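Local coordinates for protein acarbose Kinase Mak1 (Uncultured bacterium, PDB 6WB4) that phosphorylates the antidiabetic drug acarbose, probably by transferring a phosphate from ATP as a pfkB-family (ribokinase-like) carbohydrate kinase, at residues G85-G90 against T113-N118. Residues are numbered along the deposited sequence; the frame is centred on the assembly and turned at random.
Sequences GDDAEG and TRRSVN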
ATOM      1  N   GLY B  85       2.065  -1.298 -16.312  1.00 65.12           N
ATOM      2  CA  GLY B  85       1.747   0.088 -16.581  1.00 58.83           C
ATOM      3  C   GLY B  85       2.998   0.903 -16.845  1.00 65.30           C
ATOM      4  O   GLY B  85       4.095   0.542 -16.418  1.00 67.66           O
ATOM      5  N   ASP B  86       2.830   2.018 -17.543  1.00 64.27           N
ATOM      6  CA  ASP B  86       3.897   2.999 -17.671  1.00 50.16           C
ATOM      7  C   ASP B  86       3.902   3.878 -16.435  1.00 63.59           C
ATOM      8  O   ASP B  86       3.592   5.068 -16.497  1.00 61.06           O
ATOM      9  CB  ASP B  86       3.711   3.845 -18.928  1.00 63.38           C
ATOM     10  CG  ASP B  86       4.855   4.803 -19.161  1.00 76.34           C
ATOM     11  OD1 ASP B  86       5.951   4.579 -18.607  1.00 82.55           O
ATOM     12  OD2 ASP B  86       4.646   5.794 -19.892  1.00 87.02           O
ATOM     13  N   ASP B  87       4.219   3.264 -15.300  1.00 67.20           N
ATOM     14  CA  ASP B  87       4.264   3.970 -14.036  1.00 59.31           C
ATOM     15  C   ASP B  87       5.398   3.454 -13.146  1.00 60.98           C
ATOM     16  O   ASP B  87       6.133   2.548 -13.531  1.00 68.20           O
ATOM     17  CB  ASP B  87       2.916   3.847 -13.326  1.00 51.64           C
ATOM     18  CG  ASP B  87       2.317   2.468 -13.449  1.00 55.16           C
ATOM     19  OD1 ASP B  87       3.074   1.479 -13.375  1.00 55.48           O
ATOM     20  OD2 ASP B  87       1.083   2.372 -13.613  1.00 68.35           O
ATOM     21  N   ALA B  88       5.491   4.006 -11.938  1.00 59.34           N
ATOM     22  CA  ALA B  88       6.546   3.683 -10.978  1.00 56.23           C
ATOM     23  C   ALA B  88       6.568   2.203 -10.599  1.00 55.81           C
ATOM     24  O   ALA B  88       7.633   1.606 -10.453  1.00 60.33           O
ATOM     25  CB  ALA B  88       6.389   4.550  -9.712  1.00 48.54           C
ATOM     26  N   GLU B  89       5.392   1.626 -10.393  1.00 56.05           N
ATOM     27  CA  GLU B  89       5.292   0.206 -10.077  1.00 64.65           C
ATOM     28  C   GLU B  89       5.744  -0.620 -11.281  1.00 74.44           C
ATOM     29  O   GLU B  89       6.313  -1.708 -11.139  1.00 70.99           O
ATOM     30  CB  GLU B  89       3.866  -0.145  -9.654  1.00 66.67           C
ATOM     31  CG  GLU B  89       2.831   0.889 -10.078  1.00 81.06           C
ATOM     32  CD  GLU B  89       2.627   1.993  -9.045  1.00 87.62           C
ATOM     33  OE1 GLU B  89       2.475   1.675  -7.847  1.00 86.04           O
ATOM     34  OE2 GLU B  89       2.626   3.182  -9.432  1.00 91.32           O
ATOM     35  N   GLY B  90       5.466  -0.099 -12.471  1.00 74.60           N
ATOM     36  CA  GLY B  90       5.939  -0.696 -13.703  1.00 67.72           C
ATOM     37  C   GLY B  90       7.456  -0.712 -13.806  1.00 67.93           C
ATOM     38  O   GLY B  90       8.046  -1.725 -14.204  1.00 53.19           O
ATOM     39  N   THR B 113      -0.075  -0.553 -13.854  1.00 64.08           N
ATOM     40  CA  THR B 113       0.384  -1.822 -13.305  1.00 50.67           C
ATOM     41  C   THR B 113      -0.579  -2.391 -12.262  1.00 47.33           C
ATOM     42  O   THR B 113      -1.152  -1.639 -11.474  1.00 58.80           O
ATOM     43  CB  THR B 113       1.763  -1.637 -12.669  1.00 49.04           C
ATOM     44  OG1 THR B 113       2.665  -1.113 -13.649  1.00 65.40           O
ATOM     45  CG2 THR B 113       2.290  -2.951 -12.108  1.00 45.44           C
ATOM     46  N   ARG B 114      -0.752  -3.713 -12.258  1.00 45.35           N
ATOM     47  CA  ARG B 114      -1.535  -4.385 -11.228  1.00 42.91           C
ATOM     48  C   ARG B 114      -0.884  -4.165  -9.879  1.00 56.52           C
ATOM     49  O   ARG B 114       0.332  -4.273  -9.753  1.00 59.43           O
ATOM     50  CB  ARG B 114      -1.650  -5.888 -11.496  1.00 36.90           C
ATOM     51  CG  ARG B 114      -2.143  -6.274 -12.860  1.00 40.92           C
ATOM     52  CD  ARG B 114      -2.214  -7.797 -12.973  1.00 55.36           C
ATOM     53  NE  ARG B 114      -2.366  -8.252 -14.358  1.00 57.70           N
ATOM     54  CZ  ARG B 114      -1.357  -8.559 -15.167  1.00 61.24           C
ATOM     55  NH1 ARG B 114      -0.100  -8.460 -14.746  1.00 65.56           N
ATOM     56  NH2 ARG B 114      -1.604  -8.970 -16.400  1.00 67.66           N
ATOM     57  N   ARG B 115      -1.694  -3.908  -8.859  1.00 64.26           N
ATOM     58  CA  ARG B 115      -1.152  -3.647  -7.533  1.00 59.92           C
ATOM     59  C   ARG B 115      -2.049  -4.205  -6.445  1.00 50.58           C
ATOM     60  O   ARG B 115      -3.233  -4.416  -6.653  1.00 46.30           O
ATOM     61  CB  ARG B 115      -0.943  -2.149  -7.334  1.00 50.17           C
ATOM     62  CG  ARG B 115      -2.192  -1.301  -7.517  1.00 53.03           C
ATOM     63  CD  ARG B 115      -1.802   0.117  -7.924  1.00 55.41           C
ATOM     64  NE  ARG B 115      -1.303   0.125  -9.293  1.00 62.59           N
ATOM     65  CZ  ARG B 115      -0.756   1.173  -9.898  1.00 62.11           C
ATOM     66  NH1 ARG B 115      -0.610   2.329  -9.249  1.00 53.89           N
ATOM     67  NH2 ARG B 115      -0.342   1.054 -11.160  1.00 49.76           N
ATOM     68  N   SER B 116      -1.459  -4.489  -5.295  1.00 59.50           N
ATOM     69  CA  SER B 116      -2.206  -4.977  -4.151  1.00 56.28           C
ATOM     70  C   SER B 116      -1.736  -4.298  -2.883  1.00 65.50           C
ATOM     71  O   SER B 116      -0.579  -3.877  -2.786  1.00 64.77           O
ATOM     72  CB  SER B 116      -2.058  -6.493  -3.992  1.00 63.27           C
ATOM     73  OG  SER B 116      -2.436  -7.190  -5.160  1.00 66.19           O
ATOM     74  N   VAL B 117      -2.641  -4.185  -1.917  1.00 63.26           N
ATOM     75  CA  VAL B 117      -2.240  -3.971  -0.537  1.00 60.98           C
ATOM     76  C   VAL B 117      -2.476  -5.298   0.178  1.00 62.89           C
ATOM     77  O   VAL B 117      -3.550  -5.889   0.065  1.00 57.38           O
ATOM     78  CB  VAL B 117      -2.997  -2.811   0.148  1.00 62.84           C
ATOM     79  CG1 VAL B 117      -2.876  -2.907   1.669  1.00 62.34           C
ATOM     80  CG2 VAL B 117      -2.492  -1.456  -0.371  1.00 46.74           C
ATOM     81  N   ASN B 118      -1.428  -5.803   0.825  1.00 56.54           N
ATOM     82  CA  ASN B 118      -1.490  -7.067   1.550  1.00 58.39           C
ATOM     83  C   ASN B 118      -1.392  -6.848   3.041  1.00 63.94           C
ATOM     84  O   ASN B 118      -0.408  -6.296   3.531  1.00 65.58           O
ATOM     85  CB  ASN B 118      -0.372  -8.018   1.122  1.00 63.70           C
ATOM     86  CG  ASN B 118      -0.419  -8.359  -0.345  1.00 72.21           C
ATOM     87  OD1 ASN B 118       0.611  -8.618  -0.962  1.00 84.40           O
ATOM     88  ND2 ASN B 118      -1.612  -8.362  -0.915  1.00 75.21           N
TER
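An aspartate N-cap of helix 88-100 joins that helix to the loop leading into strand 115-120, with D87 gripping T113 and R115. D87 OD1 accepts from T113 OG1 at 2.6 Å, on its syn lone pair, and D87 OD1 also caps the helix by taking G90 N at 3.0 Å. D87 OD2 takes T113 N at 3.2 Å, again on the syn side. R115 NH2 reaches D87 OD2 at 3.1 Å from above the carboxylate plane. T113 OG1 in turn accepts from G85 N at 2.7 Å, so this hydroxyl ties both ends of the turn before the helix. The R115 chain bends at chi3 (71°). This curls the guanidinium back, and R115 NE and NH2 both hold T113 O side-on, which fixes the rotation of the guanidinium. E89 lies over one guanidinium face, its carboxylate plane tilted 23° from the guanidinium plane and stacked on it. The salt bridge from E89 OE2 to R115 NH1, 3.4 Å, therefore rests on charge, with no N-H aimed at the oxygen. R115 also packs on I56 of the second subunit. The contact joins the large sheet of the ribokinase-like fold, after strand 78-84, to the four-stranded sheet, probably the family's lid.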